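S-adenosylmethionine:tRNA ribosyltransferase-isomerase (Thermus thermophilus, PDB 1WDI) probably transfers and isomerises the ribose of S-adenosylmethionine onto preQ1-modified tRNA, forming epoxyqueuosine in the queuosine pathway. Local coordinates at residues Gly317-Arg320 / Thr321-Tyr325. Sequence-based numbering, arbitrary orientation.
Sequences GRER and TLEAY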
ATOM      1  N   GLY A 317       8.737 -12.167 -14.787  1.00 21.80           N
ATOM      2  CA  GLY A 317       8.723 -13.479 -15.418  1.00 20.88           C
ATOM      3  C   GLY A 317       8.703 -14.498 -14.283  1.00 23.33           C
ATOM      4  O   GLY A 317       9.486 -14.386 -13.335  1.00 21.23           O
ATOM      5  N   ARG A 318       7.829 -15.497 -14.366  1.00 20.65           N
ATOM      6  CA  ARG A 318       7.719 -16.482 -13.295  1.00 23.94           C
ATOM      7  C   ARG A 318       9.003 -17.244 -12.964  1.00 23.06           C
ATOM      8  O   ARG A 318       9.417 -17.284 -11.806  1.00 22.41           O
ATOM      9  CB  ARG A 318       6.590 -17.478 -13.596  1.00 28.04           C
ATOM     10  CG  ARG A 318       6.336 -18.470 -12.463  1.00 33.49           C
ATOM     11  CD  ARG A 318       5.099 -19.346 -12.702  1.00 36.34           C
ATOM     12  NE  ARG A 318       5.152 -20.059 -13.978  1.00 40.49           N
ATOM     13  CZ  ARG A 318       4.651 -19.596 -15.122  1.00 43.28           C
ATOM     14  NH1 ARG A 318       4.045 -18.412 -15.163  1.00 42.01           N
ATOM     15  NH2 ARG A 318       4.764 -20.315 -16.234  1.00 43.31           N
ATOM     16  N   GLU A 319       9.631 -17.844 -13.969  1.00 23.46           N
ATOM     17  CA  GLU A 319      10.855 -18.605 -13.743  1.00 24.06           C
ATOM     18  C   GLU A 319      11.985 -17.720 -13.210  1.00 23.53           C
ATOM     19  O   GLU A 319      12.637 -18.085 -12.239  1.00 25.40           O
ATOM     20  CB  GLU A 319      11.280 -19.313 -15.038  1.00 22.96           C
ATOM     21  CG  GLU A 319      12.618 -20.056 -14.986  1.00 23.99           C
ATOM     22  CD  GLU A 319      12.755 -20.994 -13.789  1.00 25.82           C
ATOM     23  OE1 GLU A 319      11.733 -21.540 -13.322  1.00 24.96           O
ATOM     24  OE2 GLU A 319      13.899 -21.198 -13.321  1.00 28.93           O
ATOM     25  N   ARG A 320      12.210 -16.560 -13.825  1.00 22.28           N
ATOM     26  CA  ARG A 320      13.270 -15.669 -13.353  1.00 21.72           C
ATOM     27  C   ARG A 320      12.975 -15.157 -11.945  1.00 22.82           C
ATOM     28  O   ARG A 320      13.893 -14.943 -11.145  1.00 22.03           O
ATOM     29  CB  ARG A 320      13.472 -14.482 -14.313  1.00 22.46           C
ATOM     30  CG  ARG A 320      14.563 -13.517 -13.843  1.00 21.84           C
ATOM     31  CD  ARG A 320      15.150 -12.681 -14.968  1.00 23.91           C
ATOM     32  NE  ARG A 320      15.871 -13.500 -15.937  1.00 21.47           N
ATOM     33  CZ  ARG A 320      16.500 -13.023 -17.001  1.00 21.15           C
ATOM     34  NH1 ARG A 320      16.506 -11.716 -17.240  1.00 22.82           N
ATOM     35  NH2 ARG A 320      17.107 -13.856 -17.839  1.00 20.65           N
ATOM     36  N   THR A 321      11.695 -14.966 -11.635  1.00 21.00           N
ATOM     37  CA  THR A 321      11.310 -14.501 -10.308  1.00 19.95           C
ATOM     38  C   THR A 321      11.630 -15.562  -9.255  1.00 21.25           C
ATOM     39  O   THR A 321      12.211 -15.253  -8.214  1.00 21.99           O
ATOM     40  CB  THR A 321       9.805 -14.160 -10.246  1.00 19.28           C
ATOM     41  OG1 THR A 321       9.542 -13.030 -11.085  1.00 17.03           O
ATOM     42  CG2 THR A 321       9.386 -13.832  -8.818  1.00 18.91           C
ATOM     43  N   LEU A 322      11.257 -16.813  -9.519  1.00 20.25           N
ATOM     44  CA  LEU A 322      11.540 -17.889  -8.568  1.00 21.54           C
ATOM     45  C   LEU A 322      13.054 -18.064  -8.392  1.00 19.84           C
ATOM     46  O   LEU A 322      13.534 -18.330  -7.293  1.00 21.37           O
ATOM     47  CB  LEU A 322      10.904 -19.202  -9.044  1.00 24.63           C
ATOM     48  CG  LEU A 322       9.379 -19.157  -9.204  1.00 27.49           C
ATOM     49  CD1 LEU A 322       8.863 -20.520  -9.650  1.00 30.18           C
ATOM     50  CD2 LEU A 322       8.737 -18.749  -7.888  1.00 28.33           C
ATOM     51  N   GLU A 323      13.803 -17.921  -9.478  1.00 20.09           N
ATOM     52  CA  GLU A 323      15.256 -18.041  -9.419  1.00 21.38           C
ATOM     53  C   GLU A 323      15.831 -16.961  -8.491  1.00 21.42           C
ATOM     54  O   GLU A 323      16.636 -17.250  -7.607  1.00 21.79           O
ATOM     55  CB  GLU A 323      15.855 -17.891 -10.822  1.00 20.28           C
ATOM     56  CG  GLU A 323      15.678 -19.113 -11.714  1.00 23.10           C
ATOM     57  CD  GLU A 323      15.910 -18.805 -13.179  1.00 25.71           C
ATOM     58  OE1 GLU A 323      16.450 -17.720 -13.485  1.00 25.71           O
ATOM     59  OE2 GLU A 323      15.555 -19.649 -14.028  1.00 27.33           O
ATOM     60  N   ALA A 324      15.400 -15.718  -8.693  1.00 21.29           N
ATOM     61  CA  ALA A 324      15.869 -14.600  -7.878  1.00 20.99           C
ATOM     62  C   ALA A 324      15.493 -14.787  -6.414  1.00 21.60           C
ATOM     63  O   ALA A 324      16.265 -14.439  -5.517  1.00 20.56           O
ATOM     64  CB  ALA A 324      15.290 -13.286  -8.405  1.00 22.14           C
ATOM     65  N   TYR A 325      14.306 -15.334  -6.171  1.00 20.51           N
ATOM     66  CA  TYR A 325      13.856 -15.559  -4.802  1.00 21.91           C
ATOM     67  C   TYR A 325      14.677 -16.649  -4.124  1.00 22.22           C
ATOM     68  O   TYR A 325      14.990 -16.553  -2.940  1.00 22.66           O
ATOM     69  CB  TYR A 325      12.369 -15.925  -4.770  1.00 22.26           C
ATOM     70  CG  TYR A 325      11.462 -14.732  -4.545  1.00 23.21           C
ATOM     71  CD1 TYR A 325      11.336 -13.731  -5.506  1.00 23.04           C
ATOM     72  CD2 TYR A 325      10.745 -14.597  -3.359  1.00 21.61           C
ATOM     73  CE1 TYR A 325      10.513 -12.619  -5.288  1.00 22.59           C
ATOM     74  CE2 TYR A 325       9.929 -13.496  -3.129  1.00 22.45           C
ATOM     75  CZ  TYR A 325       9.815 -12.512  -4.095  1.00 22.65           C
ATOM     76  OH  TYR A 325       9.000 -11.421  -3.859  1.00 23.04           O
TER
HETATM   77  O   HOH W   1      16.370 -16.261 -15.710  1.00 24.46           O
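Thr321 grips the carbonyl of Gly317 twice, at the start of the helix formed by residues 318-330. Its backbone N donates to Gly317 O at 2.8 Å, and its hydroxyl OG1 reaches the same oxygen at 2.6 Å from above the carbonyl plane. A chi1 of -66° makes this second bond possible, setting OG1 beside the threonine's own backbone N and turning CG2 away from it. A valine here, lacking the hydroxyl, would probably leave Gly317 O held by the backbone N alone and the helix start less firmly fixed. Gly317 is the N-cap and also ends the preceding helix, its positive phi of 107° marking the break between the two.

The next turn is regular: Leu322 N, Glu323 N and Ala324 N donate to the carbonyls of Arg318, Glu319 and Arg320, each at 3.0 Å. Toward the loop that carries Tyr33 and Gly36, a water links the Arg320 and Glu323 side chains, lying in the guanidinium plane at its edge. It accepts from Arg320 NE at 2.8 Å and donates to Glu323 OE1 at 2.7 Å, joining opposite charges that do not touch directly. NH1 of the same arginine bonds the carbonyls of Tyr33 and Gly36, tying the helix to the loop after strand 28-32.

Apolar contact within the turn is slight, with Leu322 CD1 4.3 Å from Arg318 CG. Thr321 packs inward on Leu309, Val312 and Leu316 of helix 307-316, the helix that Gly317 connects to this one, while Ala324 and Tyr325 rest on Met342 of strand 341-344.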